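Local coordinates for Sensory/regulatory protein rpfC (Xanthomonas campestris pv. campestris, PDB 3M6M), which is a sensory histidine kinase, probably relaying signals by phosphotransfer, whose CheY-like receiver domain is captured here with magnesium and against chains of another protein, at residues N45-V50 with P69-L74; L51-M54 with D58-A61; V82-A85 with Y90-V93. One frame throughout, in Å; residues are numbered along the deposited sequence.

Contact 1: N45-V50 with P69-L74; sequences NGAEQV and PGMNGL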
loop_
_atom_site.group_PDB
_atom_site.type_symbol
_atom_site.label_atom_id
_atom_site.label_comp_id
_atom_site.label_asym_id
_atom_site.label_seq_id
_atom_site.Cartn_x
_atom_site.Cartn_y
_atom_site.Cartn_z
ATOM N N ASN D 45 22.214 -27.272 -29.709
ATOM C CA ASN D 45 22.538 -28.015 -28.484
ATOM C C ASN D 45 22.051 -27.413 -27.156
ATOM O O ASN D 45 22.017 -28.107 -26.137
ATOM C CB ASN D 45 24.048 -28.287 -28.410
ATOM C CG ASN D 45 24.511 -29.354 -29.395
ATOM O OD1 ASN D 45 25.625 -29.865 -29.281
ATOM N ND2 ASN D 45 23.663 -29.694 -30.363
ATOM N N GLY D 46 21.686 -26.133 -27.165
ATOM C CA GLY D 46 21.276 -25.449 -25.939
ATOM C C GLY D 46 20.532 -24.148 -26.165
ATOM O O GLY D 46 20.281 -23.757 -27.304
ATOM N N ALA D 47 20.193 -23.476 -25.067
ATOM C CA ALA D 47 19.394 -22.249 -25.104
ATOM C C ALA D 47 20.144 -21.038 -25.660
ATOM O O ALA D 47 19.543 -20.185 -26.315
ATOM C CB ALA D 47 18.829 -21.937 -23.725
ATOM N N GLU D 48 21.444 -20.959 -25.394
ATOM C CA GLU D 48 22.260 -19.845 -25.879
ATOM C C GLU D 48 22.440 -19.891 -27.390
ATOM O O GLU D 48 22.497 -18.847 -28.051
ATOM C CB GLU D 48 23.624 -19.836 -25.195
ATOM C CG GLU D 48 23.610 -19.224 -23.809
ATOM C CD GLU D 48 24.877 -19.507 -23.022
ATOM O OE1 GLU D 48 24.857 -19.327 -21.785
ATOM O OE2 GLU D 48 25.897 -19.903 -23.631
ATOM N N GLN D 49 22.518 -21.108 -27.923
ATOM C CA GLN D 49 22.766 -21.331 -29.343
ATOM C C GLN D 49 21.543 -21.035 -30.215
ATOM O O GLN D 49 21.692 -20.634 -31.369
ATOM C CB GLN D 49 23.273 -22.758 -29.591
ATOM C CG GLN D 49 24.603 -23.106 -28.916
ATOM C CD GLN D 49 24.428 -23.759 -27.550
ATOM O OE1 GLN D 49 23.629 -23.312 -26.723
ATOM N NE2 GLN D 49 25.183 -24.826 -27.309
ATOM N N VAL D 50 20.343 -21.237 -29.669
ATOM C CA VAL D 50 19.111 -20.870 -30.381
ATOM C C VAL D 50 18.957 -19.348 -30.446
ATOM O O VAL D 50 18.532 -18.803 -31.465
ATOM C CB VAL D 50 17.822 -21.591 -29.826
ATOM C CG1 VAL D 50 17.999 -22.035 -28.402
ATOM C CG2 VAL D 50 16.573 -20.721 -29.956
ATOM N N PRO D 69 21.512 -27.998 -19.404
ATOM C CA PRO D 69 22.542 -27.397 -18.548
ATOM C C PRO D 69 22.933 -25.990 -19.003
ATOM O O PRO D 69 22.769 -25.655 -20.179
ATOM C CB PRO D 69 23.738 -28.351 -18.706
ATOM C CG PRO D 69 23.167 -29.614 -19.279
ATOM C CD PRO D 69 22.027 -29.169 -20.134
ATOM N N GLY D 70 23.444 -25.185 -18.074
ATOM C CA GLY D 70 23.880 -23.819 -18.369
ATOM C C GLY D 70 22.721 -22.840 -18.400
ATOM O O GLY D 70 22.489 -22.110 -17.433
ATOM N N MET D 71 22.003 -22.822 -19.520
ATOM C CA MET D 71 20.788 -22.025 -19.666
ATOM C C MET D 71 19.632 -22.933 -20.064
ATOM O O MET D 71 19.708 -23.646 -21.067
ATOM C CB MET D 71 20.979 -20.915 -20.709
ATOM C CG MET D 71 19.766 -19.986 -20.865
ATOM S SD MET D 71 19.932 -18.718 -22.147
ATOM C CE MET D 71 21.220 -17.720 -21.409
ATOM N N ASN D 72 18.564 -22.910 -19.274
ATOM C CA ASN D 72 17.399 -23.743 -19.555
ATOM C C ASN D 72 16.341 -23.008 -20.383
ATOM O O ASN D 72 16.527 -21.843 -20.745
ATOM C CB ASN D 72 16.818 -24.342 -18.262
ATOM C CG ASN D 72 16.336 -23.287 -17.277
ATOM O OD1 ASN D 72 15.675 -22.314 -17.650
ATOM N ND2 ASN D 72 16.654 -23.491 -16.004
ATOM N N GLY D 73 15.242 -23.700 -20.681
ATOM C CA GLY D 73 14.158 -23.154 -21.498
ATOM C C GLY D 73 13.475 -21.926 -20.920
ATOM O O GLY D 73 13.154 -20.995 -21.657
ATOM N N LEU D 74 13.259 -21.928 -19.604
ATOM C CA LEU D 74 12.608 -20.813 -18.908
ATOM C C LEU D 74 13.404 -19.503 -18.981
ATOM O O LEU D 74 12.811 -18.420 -19.069
ATOM C CB LEU D 74 12.310 -21.186 -17.446
ATOM C CG LEU D 74 11.648 -20.140 -16.535
ATOM C CD1 LEU D 74 10.264 -19.736 -17.038
ATOM C CD2 LEU D 74 11.568 -20.643 -15.105
#

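Contact 2: L51-M54 with D58-A61; sequences LDAM and DYDA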
loop_
_atom_site.group_PDB
_atom_site.type_symbol
_atom_site.label_atom_id
_atom_site.label_comp_id
_atom_site.label_asym_id
_atom_site.label_seq_id
_atom_site.Cartn_x
_atom_site.Cartn_y
_atom_site.Cartn_z
ATOM N N LEU D 51 19.330 -18.669 -29.365
ATOM C CA LEU D 51 19.322 -17.207 -29.339
ATOM C C LEU D 51 20.314 -16.637 -30.357
ATOM O O LEU D 51 20.008 -15.661 -31.045
ATOM C CB LEU D 51 19.605 -16.680 -27.928
ATOM C CG LEU D 51 18.573 -17.006 -26.840
ATOM C CD1 LEU D 51 19.148 -16.798 -25.442
ATOM C CD2 LEU D 51 17.294 -16.202 -27.015
ATOM N N ASP D 52 21.483 -17.268 -30.464
ATOM C CA ASP D 52 22.477 -16.919 -31.485
ATOM C C ASP D 52 21.960 -17.153 -32.910
ATOM O O ASP D 52 22.233 -16.359 -33.816
ATOM C CB ASP D 52 23.781 -17.697 -31.262
ATOM C CG ASP D 52 24.614 -17.148 -30.106
ATOM O OD1 ASP D 52 24.295 -16.056 -29.582
ATOM O OD2 ASP D 52 25.602 -17.812 -29.726
ATOM N N ALA D 53 21.212 -18.241 -33.095
ATOM C CA ALA D 53 20.634 -18.586 -34.394
ATOM C C ALA D 53 19.525 -17.622 -34.820
ATOM O O ALA D 53 19.416 -17.277 -36.000
ATOM C CB ALA D 53 20.118 -20.022 -34.382
ATOM N N MET D 54 18.717 -17.187 -33.853
ATOM C CA MET D 54 17.578 -16.300 -34.106
ATOM C C MET D 54 18.006 -14.898 -34.537
ATOM O O MET D 54 17.243 -14.179 -35.185
ATOM C CB MET D 54 16.679 -16.215 -32.872
ATOM C CG MET D 54 15.856 -17.463 -32.615
ATOM S SD MET D 54 15.069 -17.489 -30.991
ATOM C CE MET D 54 13.643 -16.459 -31.288
ATOM N N ASP D 58 15.673 -15.749 -39.371
ATOM C CA ASP D 58 14.325 -15.685 -38.812
ATOM C C ASP D 58 13.612 -17.032 -38.928
ATOM O O ASP D 58 13.723 -17.720 -39.945
ATOM C CB ASP D 58 13.513 -14.583 -39.498
ATOM C CG ASP D 58 14.109 -13.197 -39.286
ATOM O OD1 ASP D 58 14.447 -12.536 -40.292
ATOM O OD2 ASP D 58 14.246 -12.770 -38.118
ATOM N N TYR D 59 12.881 -17.397 -37.877
ATOM C CA TYR D 59 12.188 -18.685 -37.810
ATOM C C TYR D 59 10.704 -18.515 -37.492
ATOM O O TYR D 59 10.307 -17.558 -36.820
ATOM C CB TYR D 59 12.857 -19.603 -36.779
ATOM C CG TYR D 59 14.294 -19.947 -37.108
ATOM C CD1 TYR D 59 14.603 -21.058 -37.894
ATOM C CD2 TYR D 59 15.344 -19.154 -36.642
ATOM C CE1 TYR D 59 15.924 -21.372 -38.204
ATOM C CE2 TYR D 59 16.666 -19.459 -36.947
ATOM C CZ TYR D 59 16.948 -20.569 -37.726
ATOM O OH TYR D 59 18.254 -20.872 -38.029
ATOM N N ASP D 60 9.891 -19.447 -37.981
ATOM C CA ASP D 60 8.444 -19.393 -37.779
ATOM C C ASP D 60 8.032 -19.810 -36.369
ATOM O O ASP D 60 7.053 -19.296 -35.830
ATOM C CB ASP D 60 7.718 -20.241 -38.828
ATOM C CG ASP D 60 7.732 -19.603 -40.208
ATOM O OD1 ASP D 60 7.499 -18.377 -40.307
ATOM O OD2 ASP D 60 7.969 -20.329 -41.197
ATOM N N ALA D 61 8.787 -20.739 -35.785
ATOM C CA ALA D 61 8.525 -21.236 -34.437
ATOM C C ALA D 61 9.767 -21.886 -33.841
ATOM O O ALA D 61 10.583 -22.462 -34.564
ATOM C CB ALA D 61 7.359 -22.225 -34.443
#

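Contact 3: V82-A85 with Y90-V93; sequences VMQA and YTPV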
loop_
_atom_site.group_PDB
_atom_site.type_symbol
_atom_site.label_atom_id
_atom_site.label_comp_id
_atom_site.label_asym_id
_atom_site.label_seq_id
_atom_site.Cartn_x
_atom_site.Cartn_y
_atom_site.Cartn_z
ATOM N N VAL D 82 12.275 -9.766 -23.045
ATOM C CA VAL D 82 12.918 -8.447 -23.033
ATOM C C VAL D 82 13.524 -8.078 -24.398
ATOM O O VAL D 82 13.436 -6.927 -24.828
ATOM C CB VAL D 82 13.933 -8.269 -21.847
ATOM C CG1 VAL D 82 14.994 -9.350 -21.846
ATOM C CG2 VAL D 82 14.580 -6.888 -21.877
ATOM N N MET D 83 14.113 -9.061 -25.079
ATOM C CA MET D 83 14.648 -8.863 -26.428
ATOM C C MET D 83 13.552 -8.420 -27.398
ATOM O O MET D 83 13.744 -7.479 -28.170
ATOM C CB MET D 83 15.339 -10.131 -26.939
ATOM C CG MET D 83 16.700 -10.402 -26.311
ATOM S SD MET D 83 17.294 -12.085 -26.587
ATOM C CE MET D 83 18.149 -11.924 -28.154
ATOM N N GLN D 84 12.401 -9.087 -27.329
ATOM C CA GLN D 84 11.244 -8.764 -28.171
ATOM C C GLN D 84 10.637 -7.392 -27.873
ATOM O O GLN D 84 10.029 -6.775 -28.747
ATOM C CB GLN D 84 10.182 -9.864 -28.079
ATOM C CG GLN D 84 10.516 -11.089 -28.921
ATOM C CD GLN D 84 9.716 -12.331 -28.549
ATOM O OE1 GLN D 84 8.766 -12.276 -27.767
ATOM N NE2 GLN D 84 10.107 -13.464 -29.119
ATOM N N ALA D 85 10.808 -6.919 -26.641
ATOM C CA ALA D 85 10.397 -5.567 -26.267
ATOM C C ALA D 85 11.483 -4.539 -26.596
ATOM O O ALA D 85 11.240 -3.328 -26.549
ATOM C CB ALA D 85 10.040 -5.515 -24.799
ATOM N N TYR D 90 9.188 -10.803 -33.139
ATOM C CA TYR D 90 8.486 -11.815 -32.359
ATOM C C TYR D 90 8.467 -13.157 -33.083
ATOM O O TYR D 90 8.226 -13.225 -34.291
ATOM C CB TYR D 90 7.050 -11.387 -32.035
ATOM C CG TYR D 90 6.281 -12.437 -31.258
ATOM C CD1 TYR D 90 6.404 -12.534 -29.872
ATOM C CD2 TYR D 90 5.446 -13.349 -31.911
ATOM C CE1 TYR D 90 5.713 -13.506 -29.153
ATOM C CE2 TYR D 90 4.749 -14.325 -31.202
ATOM C CZ TYR D 90 4.888 -14.397 -29.823
ATOM O OH TYR D 90 4.201 -15.355 -29.113
ATOM N N THR D 91 8.724 -14.220 -32.328
ATOM C CA THR D 91 8.602 -15.586 -32.837
ATOM C C THR D 91 8.137 -16.550 -31.735
ATOM O O THR D 91 8.689 -16.545 -30.632
ATOM C CB THR D 91 9.895 -16.078 -33.565
ATOM O OG1 THR D 91 10.058 -17.489 -33.381
ATOM C CG2 THR D 91 11.128 -15.356 -33.059
ATOM N N PRO D 92 7.095 -17.354 -32.033
ATOM C CA PRO D 92 6.456 -18.276 -31.087
ATOM C C PRO D 92 7.412 -19.328 -30.532
ATOM O O PRO D 92 8.248 -19.859 -31.269
ATOM C CB PRO D 92 5.373 -18.955 -31.934
ATOM C CG PRO D 92 5.097 -18.006 -33.033
ATOM C CD PRO D 92 6.415 -17.370 -33.341
ATOM N N VAL D 93 7.279 -19.617 -29.239
ATOM C CA VAL D 93 8.109 -20.619 -28.578
ATOM C C VAL D 93 7.243 -21.667 -27.885
ATOM O O VAL D 93 6.376 -21.333 -27.071
ATOM C CB VAL D 93 9.076 -19.986 -27.545
ATOM C CG1 VAL D 93 9.962 -21.056 -26.913
ATOM C CG2 VAL D 93 9.934 -18.904 -28.188
#

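Contact 1: N45-V50 with P69-L74
Met71 sends its side chain past Ala47 and across Glu48 because CG stands anti to the backbone N (chi1 -177°), the next bond is also extended, and only the last one bends (chi3 -67°). Glu48 answers from the helix with CG anti to its carbonyl carbon (chi1 -80°), which lifts the end of its chain toward the methionine. The distances bear this out. Ala47 CB lies 3.6 Å from Met71 CG and 3.8 Å from Met71 SD, so the methyl group rests against the middle of the thioether chain. Further out, Glu48 CG comes within 3.7 Å of Met71 CE, and the two chains pass at a slant. The closest approach involves the backbone: Ala47 CB is 3.3 Å from Met71 O, a close van der Waals contact. Backbone proximity agrees, since the CA atoms of Ala47 and Met71 are 5.6 Å apart.

The carboxylate of Glu48 only brushes the Met71 methyl. Its polar partner lies outside both segments: OE2 makes a salt bridge to a basic side chain on the chain of another protein, and Gly70 O accepts a hydrogen bond from a basic side chain of that same chain, so this edge of the contact also belongs to an interface.

Next to Met71, Asn72 is the N-cap of helix 73-85. Its OD1 caps a backbone N in the first turn and Asn72 N donates to Asp75 OD2, the reciprocal pattern of a capping box. The contact thus joins the start of helix 47-56 to the loop leading from strand 61-65 into helix 73-85, at the end of the parallel sheet where magnesium is bound by Asp22, Asp65 and His67. Ala47 and Val50 also pack on Met76 of helix 73-85, and Val50 reaches strands 16-20 and 40-44.

Contact 2: L51-M54 with D58-A61
Tyr59 turns one edge of its ring, the CE2 side, against the last turns of helix 47-56, overlapping the backbone of Ala53 and Met54. This is the returning half of a beta-alpha-beta crossover in the CheY-like receiver fold: helix 47-56 ends, the chain reverses, and Tyr59 lies just ahead of strand 61-65. The ring reaches back because CG is anti to the carbonyl carbon (chi1 -62°). Evidence for an edge-on rather than a stacked arrangement is the position of Ala53 O, which lies in the ring plane, 3.6 Å from Tyr59 CE2. An aromatic C-H therefore faces a carbonyl oxygen, a mildly favourable polar arrangement at most.

Apolar packing flanks it and is loose. Ala53 CB is 4.3 Å from Tyr59 CE2, and Met54 CG is 4.4 Å from Tyr59 CD2. Leu18 of strand 16-20 touches Ala53, Met54 and Tyr59 alike, so the ring, the helix end and that strand meet at Leu18. Asp58, at the exposed start of the segment, has a long, weak ion pair with Arg89. Its own approach to the helix is slight, with Asp58 OD2 4.4 Å from Met54 O.

Contact 3: V82-A85 with Y90-V93
The helix-to-strand turn of a beta-alpha-beta unit is the setting here: strand 61-65, helix 73-85 and strand 93-97 follow one another in the receiver fold, and Gln84, near the end of the helix, meets Tyr90 and Thr91 just before strand 93-97. The CA atoms of Gln84 and Tyr90 are 5.9 Å apart. Gln84 spans this gap with CG anti to its carbonyl carbon (chi1 -78°) and the rest of the chain extended, so that its amide crosses the tyrosine obliquely. The ring is inclined by 60° to the amide plane.

As modelled, the two ends of the amide have different neighbours. Gln84 OE1 is 3.2 Å from Tyr90 CD1 and 3.6 Å from Tyr90 CE1, approaching that side of the ring at a slant, while Gln84 CD follows at 3.6 Å from Tyr90 CD1. Gln84 NE2 points to the backbone instead, 3.6 Å from Thr91 N and 3.7 Å from Thr91 O.

Thr91 is more deeply placed than Tyr90: it packs on Met54 and Val62, and its OG1 has a weak hydrogen bond to Tyr59 O. On the helix side, Ala85 O accepts a hydrogen bond from a polar side chain on the chain of another protein.

The NE2 distances are those of packing rather than bonding, and Thr91 N is itself a donor; at 2.50 Å the amide's oxygen and nitrogen are hard to tell apart. What remains is van der Waals contact, mainly at the amide end. If the modelled orientation holds, there is probably a modest electrostatic gain where the amide oxygen nears the C-H at CD1, well off its axis.

Contacts 1 and 2 both use helix 47-56, one at its start and the other in its later turns, while contacts 1 and 3 share helix 73-85 in the same way. Contact 2 is nested along the chain within the loop closed by contact 1, and the two touch where Met71 SD lies 3.9 Å from Leu51 CD1. Contacts 2 and 3 also meet, with Ala61 CB 4.1 Å from Pro92 O. Contact 1 has two buried touching residues and no exposed one, whereas contacts 2 and 3 include exposed Asp58 and Tyr90. Contact 1 is methionine and alanine packing near the metal end, contact 2 an aromatic edge on helix backbone, contact 3 an amide beside a ring.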